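Side-chain contacts in phosphoserine aminotransferase (Bacillus circulans, PDB 2C0R), which catalyses the reversible, pyridoxal-phosphate-dependent transfer of an amino group between phosphoserine and 2-oxoglutarate, a step of serine biosynthesis, and acts likewise in pyridoxine biosynthesis: residues Y97-T100 with A104-A107; F183-N186 with L190-A193; A82-N87 with Y145-S150; Q266-K271 with S296-T301. The protein carries 1 engineered substitution. One frame throughout, in Å; residues are numbered along the deposited sequence.

Contact 1 of 4, residues Y97-T100 with A104-A107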
loop_
_atom_site.group_PDB
_atom_site.type_symbol
_atom_site.label_atom_id
_atom_site.label_comp_id
_atom_site.label_asym_id
_atom_site.label_seq_id
_atom_site.Cartn_x
_atom_site.Cartn_y
_atom_site.Cartn_z
ATOM N N TYR A 97 -17.252 21.142 -1.620
ATOM C CA TYR A 97 -16.794 20.561 -0.347
ATOM C C TYR A 97 -17.609 21.058 0.844
ATOM O O TYR A 97 -17.956 22.239 0.885
ATOM C CB TYR A 97 -15.282 20.871 -0.136
ATOM C CG TYR A 97 -14.498 19.895 -1.031
ATOM C CD1 TYR A 97 -14.357 20.155 -2.385
ATOM C CD2 TYR A 97 -13.939 18.746 -0.495
ATOM C CE1 TYR A 97 -13.661 19.319 -3.219
ATOM C CE2 TYR A 97 -13.251 17.882 -1.351
ATOM C CZ TYR A 97 -13.114 18.176 -2.688
ATOM O OH TYR A 97 -12.461 17.318 -3.552
ATOM N N VAL A 98 -17.929 20.147 1.768
ATOM C CA VAL A 98 -18.438 20.556 3.084
ATOM C C VAL A 98 -17.252 20.642 4.032
ATOM O O VAL A 98 -16.583 19.602 4.187
ATOM C CB VAL A 98 -19.464 19.538 3.564
ATOM C CG1 VAL A 98 -20.022 19.967 4.954
ATOM C CG2 VAL A 98 -20.575 19.309 2.549
ATOM N N MET A 99 -16.970 21.799 4.606
ATOM C CA MET A 99 -15.733 22.078 5.312
ATOM C C MET A 99 -15.975 21.971 6.821
ATOM O O MET A 99 -16.485 22.868 7.462
ATOM C CB MET A 99 -15.122 23.434 4.954
ATOM C CG MET A 99 -14.954 23.623 3.458
ATOM S SD MET A 99 -13.912 22.329 2.689
ATOM C CE MET A 99 -12.388 22.623 3.605
ATOM N N THR A 100 -15.591 20.805 7.353
ATOM C CA THR A 100 -15.915 20.428 8.734
ATOM C C THR A 100 -14.688 20.307 9.597
ATOM O O THR A 100 -14.808 19.890 10.763
ATOM C CB THR A 100 -16.697 19.075 8.763
ATOM O OG1 THR A 100 -16.036 18.183 7.837
ATOM C CG2 THR A 100 -18.115 19.297 8.268
ATOM N N ALA A 104 -11.520 17.510 5.989
ATOM C CA ALA A 104 -12.155 18.197 4.897
ATOM C C ALA A 104 -11.182 19.184 4.278
ATOM O O ALA A 104 -11.085 19.323 3.076
ATOM C CB ALA A 104 -13.329 19.004 5.414
ATOM N N SER A 105 -10.409 19.868 5.132
ATOM C CA SER A 105 -9.465 20.865 4.605
ATOM C C SER A 105 -8.402 20.215 3.732
ATOM O O SER A 105 -7.982 20.775 2.703
ATOM C CB SER A 105 -8.768 21.654 5.713
ATOM O OG SER A 105 -9.692 22.509 6.364
ATOM N N LYS A 106 -7.924 19.040 4.143
ATOM C CA LYS A 106 -6.898 18.361 3.321
ATOM C C LYS A 106 -7.494 17.979 1.973
ATOM O O LYS A 106 -6.872 18.038 0.919
ATOM C CB LYS A 106 -6.395 17.119 4.059
ATOM C CG LYS A 106 -5.464 17.481 5.213
ATOM C CD LYS A 106 -4.073 17.712 4.654
ATOM C CE LYS A 106 -2.998 17.694 5.729
ATOM N NZ LYS A 106 -2.471 16.317 5.945
ATOM N N ALA A 107 -8.763 17.563 2.008
ATOM C CA ALA A 107 -9.429 17.133 0.766
ATOM C C ALA A 107 -9.580 18.323 -0.147
ATOM O O ALA A 107 -9.297 18.201 -1.340
ATOM C CB ALA A 107 -10.776 16.474 1.054
HETATM O O HOH W 1 -10.483 16.038 -2.605
#
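Tyr97 meets the helix through ring atom CE2, 3.7 Å from Ala107 CB, while a water ties the phenol to the helix backbone. That water accepts from Tyr97 OH at 2.5 Å and donates to Ala107 O at 2.8 Å; the same hydroxyl is also hydrogen-bonded to the OH of Tyr145. At Val98 the backbone does the touching, since its side chain turns from the helix and the carbonyl O sits 3.5 Å from Ala104 CB. Strand 94-99 here runs into helix 102-114, the first two elements of a beta-alpha-beta unit completed by strand 117-122, and small alanines let the first helical turns settle close beside the strand end. Met99 does not start out facing the helix, but bends at chi2 (-58°) and chi3 (-61°) curl its methyl to it, where CE packs 3.6 Å from Ser105 CA and equally near Ala104 O. Thr100 finishes the segment, its backbone N 3.5 Å from Ala104 CB and its OG1 beside the same methyl. Glu152 OE2 bridges the two ends of this turn, hydrogen-bonded to Thr100 OG1 and Ala104 N.

Contact 2 of 4, residues F183-N186 with L190-A193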
loop_
_atom_site.group_PDB
_atom_site.type_symbol
_atom_site.label_atom_id
_atom_site.label_comp_id
_atom_site.label_asym_id
_atom_site.label_seq_id
_atom_site.Cartn_x
_atom_site.Cartn_y
_atom_site.Cartn_z
ATOM N N PHE A 183 -25.508 2.639 7.065
ATOM C CA PHE A 183 -25.847 3.761 6.232
ATOM C C PHE A 183 -26.320 3.190 4.891
ATOM O O PHE A 183 -26.016 2.040 4.554
ATOM C CB PHE A 183 -24.695 4.745 6.070
ATOM C CG PHE A 183 -23.517 4.287 5.246
ATOM C CD1 PHE A 183 -23.367 4.593 3.896
ATOM C CD2 PHE A 183 -22.540 3.538 5.854
ATOM C CE1 PHE A 183 -22.280 4.146 3.151
ATOM C CE2 PHE A 183 -21.424 3.106 5.153
ATOM C CZ PHE A 183 -21.293 3.440 3.823
ATOM N N ASP A 184 -27.057 4.071 4.218
ATOM C CA ASP A 184 -27.572 3.695 2.893
ATOM C C ASP A 184 -26.542 4.089 1.842
ATOM O O ASP A 184 -26.411 5.277 1.525
ATOM C CB ASP A 184 -28.906 4.388 2.634
ATOM C CG ASP A 184 -29.531 4.143 1.274
ATOM O OD1 ASP A 184 -29.052 3.201 0.575
ATOM O OD2 ASP A 184 -30.492 4.880 0.941
ATOM N N LEU A 185 -25.841 3.091 1.310
ATOM C CA LEU A 185 -24.836 3.372 0.312
ATOM C C LEU A 185 -25.406 4.110 -0.892
ATOM O O LEU A 185 -24.704 4.863 -1.562
ATOM C CB LEU A 185 -24.157 2.083 -0.160
ATOM C CG LEU A 185 -23.025 2.245 -1.149
ATOM C CD1 LEU A 185 -21.900 3.077 -0.569
ATOM C CD2 LEU A 185 -22.449 0.864 -1.505
ATOM N N ASN A 186 -26.682 3.877 -1.166
ATOM C CA ASN A 186 -27.276 4.498 -2.352
ATOM C C ASN A 186 -27.347 6.013 -2.284
ATOM O O ASN A 186 -27.572 6.677 -3.317
ATOM C CB ASN A 186 -28.696 3.954 -2.520
ATOM C CG ASN A 186 -28.681 2.466 -2.741
ATOM O OD1 ASN A 186 -28.176 2.009 -3.750
ATOM N ND2 ASN A 186 -29.242 1.703 -1.797
ATOM N N LEU A 190 -19.738 7.661 -4.247
ATOM C CA LEU A 190 -18.421 7.102 -3.901
ATOM C C LEU A 190 -18.184 7.280 -2.399
ATOM O O LEU A 190 -18.377 8.370 -1.866
ATOM C CB LEU A 190 -17.276 7.775 -4.662
ATOM C CG LEU A 190 -15.877 7.152 -4.541
ATOM C CD1 LEU A 190 -15.160 7.420 -5.866
ATOM C CD2 LEU A 190 -15.076 7.725 -3.390
ATOM N N VAL A 191 -17.798 6.224 -1.717
ATOM C CA VAL A 191 -17.332 6.340 -0.340
ATOM C C VAL A 191 -15.947 5.737 -0.261
ATOM O O VAL A 191 -15.603 4.764 -0.957
ATOM C CB VAL A 191 -18.226 5.651 0.706
ATOM C CG1 VAL A 191 -19.658 6.213 0.635
ATOM C CG2 VAL A 191 -18.317 4.166 0.536
ATOM N N TYR A 192 -15.093 6.310 0.581
ATOM C CA TYR A 192 -13.737 5.768 0.668
ATOM C C TYR A 192 -13.239 5.831 2.108
ATOM O O TYR A 192 -13.722 6.609 2.952
ATOM C CB TYR A 192 -12.779 6.515 -0.216
ATOM C CG TYR A 192 -12.532 7.963 0.041
ATOM C CD1 TYR A 192 -11.360 8.407 0.630
ATOM C CD2 TYR A 192 -13.480 8.914 -0.340
ATOM C CE1 TYR A 192 -11.085 9.746 0.893
ATOM C CE2 TYR A 192 -13.194 10.241 -0.115
ATOM C CZ TYR A 192 -12.037 10.672 0.494
ATOM O OH TYR A 192 -11.743 11.983 0.679
ATOM N N ALA A 193 -12.238 4.985 2.380
ATOM C CA ALA A 193 -11.688 4.911 3.723
ATOM C C ALA A 193 -10.299 4.290 3.663
ATOM O O ALA A 193 -10.169 3.166 3.155
ATOM C CB ALA A 193 -12.513 4.025 4.633
#
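Val191 offers both of its methyls to the loop, CG1 to Phe183 and Leu185, CG2 to Leu185. The closest approach is Leu185 CD1 to Val191 CG2, 3.9 Å, with Val191 CG1 4.0 Å from that same CD1, so one leucine methyl rests against the fork of the valine. Leu185 gets there by its conformation: CG stands opposite the backbone N (chi1 -177°), and with chi2 at 60° it is the bent branch, CD1, that reaches the strand, although CB does not start out facing it. Phe183 behaves differently. Its CG is tucked between the backbone N and the carbonyl carbon (chi1 70°), which swings the ring in toward the strand, and CE1 comes 4.2 Å from Val191 CG1. The ring and the valine approach from opposite directions.

Behind this apolar front the loop braces itself. Asp184 OD1 accepts from Asn186 N at 3.0 Å, an Asx turn, and from Asn186 ND2 at 2.8 Å. The amide NH2 arrives on the syn side of the carboxylate, whereas the backbone N comes from well above its plane, so two donors grip one oxygen where the 3-10 turn begins. Ile208 of strand 205-210 touches both Leu185 and Val191, placing the loop over one side of the large mixed sheet, while Tyr192 points to the other side, toward helix 76-88. Across the contact the chemistry is purely apolar: no hydrogen bond joins the segments, and shape and the burial of methyl groups hold them together, with the polar bonds kept to the loop's outer, exposed residues.

Contact 3 of 4, residues A82-N87 with Y145-S150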
loop_
_atom_site.group_PDB
_atom_site.type_symbol
_atom_site.label_atom_id
_atom_site.label_comp_id
_atom_site.label_asym_id
_atom_site.label_seq_id
_atom_site.Cartn_x
_atom_site.Cartn_y
_atom_site.Cartn_z
ATOM N N ALA A 82 -6.825 13.418 -4.122
ATOM C CA ALA A 82 -6.403 13.800 -5.483
ATOM C C ALA A 82 -7.164 13.037 -6.550
ATOM O O ALA A 82 -7.611 13.604 -7.556
ATOM C CB ALA A 82 -4.907 13.605 -5.626
ATOM N N MET A 83 -7.283 11.735 -6.302
ATOM C CA MET A 83 -7.922 10.937 -7.374
ATOM C C MET A 83 -9.375 11.289 -7.646
ATOM O O MET A 83 -9.830 11.250 -8.789
ATOM C CB MET A 83 -7.741 9.482 -6.968
ATOM C CG MET A 83 -8.044 8.499 -8.089
ATOM S SD MET A 83 -7.545 6.827 -7.530
ATOM C CE MET A 83 -8.272 5.910 -8.929
ATOM N N ILE A 84 -10.122 11.678 -6.599
ATOM C CA ILE A 84 -11.538 12.073 -6.822
ATOM C C ILE A 84 -11.665 13.291 -7.752
ATOM O O ILE A 84 -12.311 13.189 -8.828
ATOM C CB ILE A 84 -12.195 12.257 -5.422
ATOM C CG1 ILE A 84 -12.386 10.938 -4.703
ATOM C CG2 ILE A 84 -13.501 13.047 -5.522
ATOM C CD1 ILE A 84 -12.437 11.101 -3.197
ATOM N N PRO A 85 -11.089 14.452 -7.460
ATOM C CA PRO A 85 -11.215 15.555 -8.432
ATOM C C PRO A 85 -10.538 15.221 -9.748
ATOM O O PRO A 85 -11.025 15.630 -10.824
ATOM C CB PRO A 85 -10.493 16.707 -7.726
ATOM C CG PRO A 85 -9.663 16.113 -6.639
ATOM C CD PRO A 85 -10.389 14.864 -6.238
ATOM N N MET A 86 -9.426 14.496 -9.748
ATOM C CA MET A 86 -8.826 14.131 -11.052
ATOM C C MET A 86 -9.808 13.378 -11.925
ATOM O O MET A 86 -9.800 13.552 -13.159
ATOM C CB MET A 86 -7.552 13.303 -10.815
ATOM C CG MET A 86 -6.394 14.140 -10.307
ATOM S SD MET A 86 -4.977 13.105 -9.799
ATOM C CE MET A 86 -3.851 13.602 -11.113
ATOM N N ASN A 87 -10.611 12.520 -11.319
ATOM C CA ASN A 87 -11.508 11.701 -12.135
ATOM C C ASN A 87 -12.816 12.429 -12.455
ATOM O O ASN A 87 -13.371 12.135 -13.524
ATOM C CB ASN A 87 -11.825 10.370 -11.451
ATOM C CG ASN A 87 -10.739 9.348 -11.708
ATOM O OD1 ASN A 87 -10.942 8.508 -12.585
ATOM N ND2 ASN A 87 -9.615 9.444 -11.011
ATOM N N TYR A 145 -19.539 17.253 -8.004
ATOM C CA TYR A 145 -19.778 16.326 -6.898
ATOM C C TYR A 145 -19.876 17.178 -5.631
ATOM O O TYR A 145 -19.515 18.344 -5.669
ATOM C CB TYR A 145 -18.711 15.273 -6.676
ATOM C CG TYR A 145 -17.286 15.698 -6.478
ATOM C CD1 TYR A 145 -16.790 16.106 -5.238
ATOM C CD2 TYR A 145 -16.397 15.697 -7.552
ATOM C CE1 TYR A 145 -15.465 16.505 -5.104
ATOM C CE2 TYR A 145 -15.068 16.071 -7.417
ATOM C CZ TYR A 145 -14.600 16.470 -6.186
ATOM O OH TYR A 145 -13.285 16.850 -5.996
ATOM N N LEU A 146 -20.371 16.548 -4.572
ATOM C CA LEU A 146 -20.312 17.145 -3.249
ATOM C C LEU A 146 -19.502 16.187 -2.374
ATOM O O LEU A 146 -19.925 15.026 -2.299
ATOM C CB LEU A 146 -21.690 17.379 -2.625
ATOM C CG LEU A 146 -21.620 17.856 -1.159
ATOM C CD1 LEU A 146 -21.177 19.304 -1.081
ATOM C CD2 LEU A 146 -22.952 17.651 -0.471
ATOM N N HIS A 147 -18.425 16.646 -1.758
ATOM C CA HIS A 147 -17.598 15.810 -0.894
ATOM C C HIS A 147 -17.820 16.227 0.570
ATOM O O HIS A 147 -17.784 17.399 0.878
ATOM C CB HIS A 147 -16.156 16.039 -1.289
ATOM C CG HIS A 147 -15.176 15.242 -0.495
ATOM N ND1 HIS A 147 -14.814 15.560 0.809
ATOM C CD2 HIS A 147 -14.454 14.157 -0.834
ATOM C CE1 HIS A 147 -13.922 14.645 1.214
ATOM N NE2 HIS A 147 -13.683 13.777 0.237
ATOM N N LEU A 148 -18.075 15.232 1.398
ATOM C CA LEU A 148 -18.087 15.467 2.837
ATOM C C LEU A 148 -17.187 14.446 3.503
ATOM O O LEU A 148 -16.839 13.406 2.921
ATOM C CB LEU A 148 -19.513 15.440 3.380
ATOM C CG LEU A 148 -20.376 14.197 3.206
ATOM C CD1 LEU A 148 -20.081 13.075 4.184
ATOM C CD2 LEU A 148 -21.865 14.544 3.385
ATOM N N THR A 149 -16.873 14.765 4.725
ATOM C CA THR A 149 -16.104 13.923 5.630
ATOM C C THR A 149 -17.065 13.443 6.694
ATOM O O THR A 149 -17.571 14.282 7.464
ATOM C CB THR A 149 -14.962 14.769 6.227
ATOM O OG1 THR A 149 -14.315 15.431 5.129
ATOM C CG2 THR A 149 -13.946 13.921 6.947
ATOM N N SER A 150 -17.341 12.143 6.749
ATOM C CA SER A 150 -18.368 11.675 7.646
ATOM C C SER A 150 -17.935 11.835 9.114
ATOM O O SER A 150 -18.802 12.150 9.935
ATOM C CB SER A 150 -18.752 10.219 7.431
ATOM O OG SER A 150 -17.595 9.409 7.531
#
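Tyr145 lays one ring face against Ile84, whose CG2 sits 4.0 Å from the ring centroid and 23° off the normal, a CH-pi contact. The methyl is displaced toward the phenol end, and its nearest ring atom is Tyr145 CZ at 3.7 Å. The two side chains cross at about a right angle. With CG held between the backbone N and the carbonyl carbon (chi1 55°), the ring reaches from the strand to the helix, and its hydroxyl ends beside Pro85: Tyr145 OH is 3.3 Å from Pro85 CB, and Pro85 CA lies at the ring edge. The polar need of that oxygen is met by Tyr97 OH, to which it is hydrogen-bonded.

Two residues further along, His147 also faces the helix, but more loosely. Ile84 CD1 approaches the imidazole at its edge, 4.4 Å from His147 CD2, so the isoleucine spans both rings, giving CG2 to one and CD1 to the other. His147 NE2 is hydrogen-bonded to Tyr192 OH, which probably helps to set the turn of the imidazole.

The helix is kinked at Pro85, which lacks an N-H for the preceding turn. Just past it, Asn87 ND2 returns to Met83 O at 2.9 Å, and Asn87 N reaches the same carbonyl from its opposite face.

The helical segment 82-87 runs antiparallel to strand segment 145-149, 172° between directions, with their axes 10.9 Å apart at closest approach. His147 lies about 4 Å, side chain to side chain, from the cofactor-binding Asp173, and the helix covering the central mixed sheet is part of the large domain of this fold-type I pyridoxal-phosphate enzyme.

Contact 4 of 4, residues Q266-K271 with S296-T301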
loop_
_atom_site.group_PDB
_atom_site.type_symbol
_atom_site.label_atom_id
_atom_site.label_comp_id
_atom_site.label_asym_id
_atom_site.label_seq_id
_atom_site.Cartn_x
_atom_site.Cartn_y
_atom_site.Cartn_z
ATOM N N GLN A 266 -24.160 -0.544 18.133
ATOM C CA GLN A 266 -24.643 -0.580 19.520
ATOM C C GLN A 266 -23.492 -0.630 20.480
ATOM O O GLN A 266 -23.504 0.055 21.519
ATOM C CB GLN A 266 -25.551 -1.802 19.636
ATOM C CG GLN A 266 -25.997 -2.091 21.064
ATOM C CD GLN A 266 -26.923 -3.279 21.115
ATOM O OE1 GLN A 266 -28.087 -3.142 21.463
ATOM N NE2 GLN A 266 -26.482 -4.480 20.799
ATOM N N ALA A 267 -22.492 -1.466 20.132
ATOM C CA ALA A 267 -21.317 -1.577 20.998
ATOM C C ALA A 267 -20.537 -0.271 21.093
ATOM O O ALA A 267 -20.058 0.127 22.175
ATOM C CB ALA A 267 -20.381 -2.685 20.536
ATOM N N ASN A 268 -20.380 0.419 19.997
ATOM C CA ASN A 268 -19.654 1.678 19.998
ATOM C C ASN A 268 -20.452 2.767 20.697
ATOM O O ASN A 268 -19.818 3.587 21.342
ATOM C CB ASN A 268 -19.385 2.081 18.537
ATOM C CG ASN A 268 -18.473 1.119 17.814
ATOM O OD1 ASN A 268 -17.758 0.336 18.427
ATOM N ND2 ASN A 268 -18.524 1.168 16.491
ATOM N N ARG A 269 -21.788 2.771 20.555
ATOM C CA ARG A 269 -22.548 3.804 21.279
ATOM C C ARG A 269 -22.348 3.631 22.768
ATOM O O ARG A 269 -22.247 4.608 23.524
ATOM C CB ARG A 269 -24.008 3.673 20.872
ATOM C CG ARG A 269 -24.949 4.664 21.589
ATOM C CD ARG A 269 -24.984 6.035 21.010
ATOM N NE ARG A 269 -23.812 6.886 21.168
ATOM C CZ ARG A 269 -23.616 7.649 22.244
ATOM N NH1 ARG A 269 -24.469 7.657 23.274
ATOM N NH2 ARG A 269 -22.528 8.402 22.272
ATOM N N LYS A 270 -22.325 2.345 23.198
ATOM C CA LYS A 270 -22.112 2.085 24.617
ATOM C C LYS A 270 -20.758 2.580 25.095
ATOM O O LYS A 270 -20.603 3.160 26.168
ATOM C CB LYS A 270 -22.248 0.586 24.795
ATOM C CG LYS A 270 -21.841 0.023 26.151
ATOM C CD LYS A 270 -22.023 -1.486 26.123
ATOM C CE LYS A 270 -21.450 -2.128 27.379
ATOM N NZ LYS A 270 -21.499 -3.614 27.214
ATOM N N LYS A 271 -19.717 2.284 24.289
ATOM C CA LYS A 271 -18.381 2.779 24.598
ATOM C C LYS A 271 -18.337 4.297 24.675
ATOM O O LYS A 271 -17.790 4.882 25.617
ATOM C CB LYS A 271 -17.355 2.329 23.529
ATOM C CG LYS A 271 -17.077 0.834 23.590
ATOM C CD LYS A 271 -16.732 0.235 22.217
ATOM C CE LYS A 271 -15.756 1.049 21.422
ATOM N NZ LYS A 271 -15.374 0.350 20.162
ATOM N N SER A 296 -18.584 12.811 17.858
ATOM C CA SER A 296 -18.246 11.531 17.248
ATOM C C SER A 296 -18.292 10.380 18.229
ATOM O O SER A 296 -17.899 10.513 19.381
ATOM C CB SER A 296 -16.824 11.662 16.704
ATOM O OG SER A 296 -16.354 10.418 16.195
ATOM N N ASP A 297 -18.740 9.238 17.730
ATOM C CA ASP A 297 -18.668 7.994 18.483
ATOM C C ASP A 297 -17.380 7.248 18.148
ATOM O O ASP A 297 -17.222 6.163 18.697
ATOM C CB ASP A 297 -19.833 7.052 18.229
ATOM C CG ASP A 297 -21.026 7.379 19.132
ATOM O OD1 ASP A 297 -20.987 8.366 19.899
ATOM O OD2 ASP A 297 -22.024 6.646 19.063
ATOM N N MET A 298 -16.522 7.784 17.315
ATOM C CA MET A 298 -15.274 7.131 16.942
ATOM C C MET A 298 -14.066 7.833 17.551
ATOM O O MET A 298 -13.087 7.178 17.870
ATOM C CB MET A 298 -15.097 7.132 15.406
ATOM C CG MET A 298 -16.161 6.280 14.696
ATOM S SD MET A 298 -15.737 4.532 14.692
ATOM C CE MET A 298 -16.695 3.916 16.082
ATOM N N ASN A 299 -14.084 9.162 17.614
ATOM C CA ASN A 299 -12.945 9.918 18.151
ATOM C C ASN A 299 -13.508 10.957 19.127
ATOM O O ASN A 299 -14.120 11.917 18.686
ATOM C CB ASN A 299 -12.087 10.618 17.069
ATOM C CG ASN A 299 -11.705 9.673 15.942
ATOM O OD1 ASN A 299 -12.407 9.566 14.937
ATOM N ND2 ASN A 299 -10.568 9.004 16.126
ATOM N N ILE A 300 -13.284 10.697 20.409
ATOM C CA ILE A 300 -13.806 11.606 21.426
ATOM C C ILE A 300 -12.729 12.553 21.867
ATOM O O ILE A 300 -11.699 12.166 22.398
ATOM C CB ILE A 300 -14.314 10.785 22.603
ATOM C CG1 ILE A 300 -15.436 9.852 22.157
ATOM C CG2 ILE A 300 -14.684 11.708 23.748
ATOM C CD1 ILE A 300 -16.079 9.087 23.302
ATOM N N THR A 301 -12.993 13.833 21.624
ATOM C CA THR A 301 -11.949 14.819 21.924
ATOM C C THR A 301 -12.373 15.631 23.122
ATOM O O THR A 301 -13.546 15.949 23.340
ATOM C CB THR A 301 -11.697 15.697 20.697
ATOM O OG1 THR A 301 -12.981 16.200 20.265
ATOM C CG2 THR A 301 -11.105 14.852 19.555
#
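Arg269 and Asp297 carry the polar half of this contact in a two-pronged salt bridge. The guanidinium presents its NE side: NE bonds to Asp297 OD2 at 2.8 Å and NH2 to Asp297 OD1 at 2.8 Å, both nearly straight at 170°. Each oxygen is met on its syn side, and the two flat groups are nearly coplanar. Bends at chi2 (81°) and chi3 (-70°) turn the arginine, so a side chain whose CB points from the loop still brings its head to the carboxylate.

The van der Waals contact is made by Met298, whose CE packs against the amide of Asn268, 3.3 Å from ND2 and 3.7 Å from CG of that residue. Hydrogen bonds within each segment back up these groups. Lys271 NZ donates to Asn268 OD1 at 2.9 Å from above the carbonyl plane, while Asn340 OD1 takes Asn268 ND2. In the loop, Ser296 OG accepts from Met298 N and Asn299 N, an ST turn and ST motif leading into strand 299-303.

Paired bonds in nearly one plane fix the rotation of both charged groups, and the opposite charges probably stabilise each other's ionised forms where helix 260-280 meets the loop.

Contact 3 opens first, on helix 76-88, and closes far along the chain on strand 143-149. Contact 1 falls within that long excursion, a tight strand-to-helix turn. The two also meet directly, because strands 94-99 and 143-149 are neighbours in the mixed sheet. Contact 2 follows in series as a short loop leading into strand 190-194 of the same sheet; Tyr192 then links it to contact 3 through His147 and Ile84. Contact 4 comes last, again in series, and joins helix 260-280 to the start of strand 299-303 in the small antiparallel sheet, its centre about 26 Å from that of contact 3. None of the four cross.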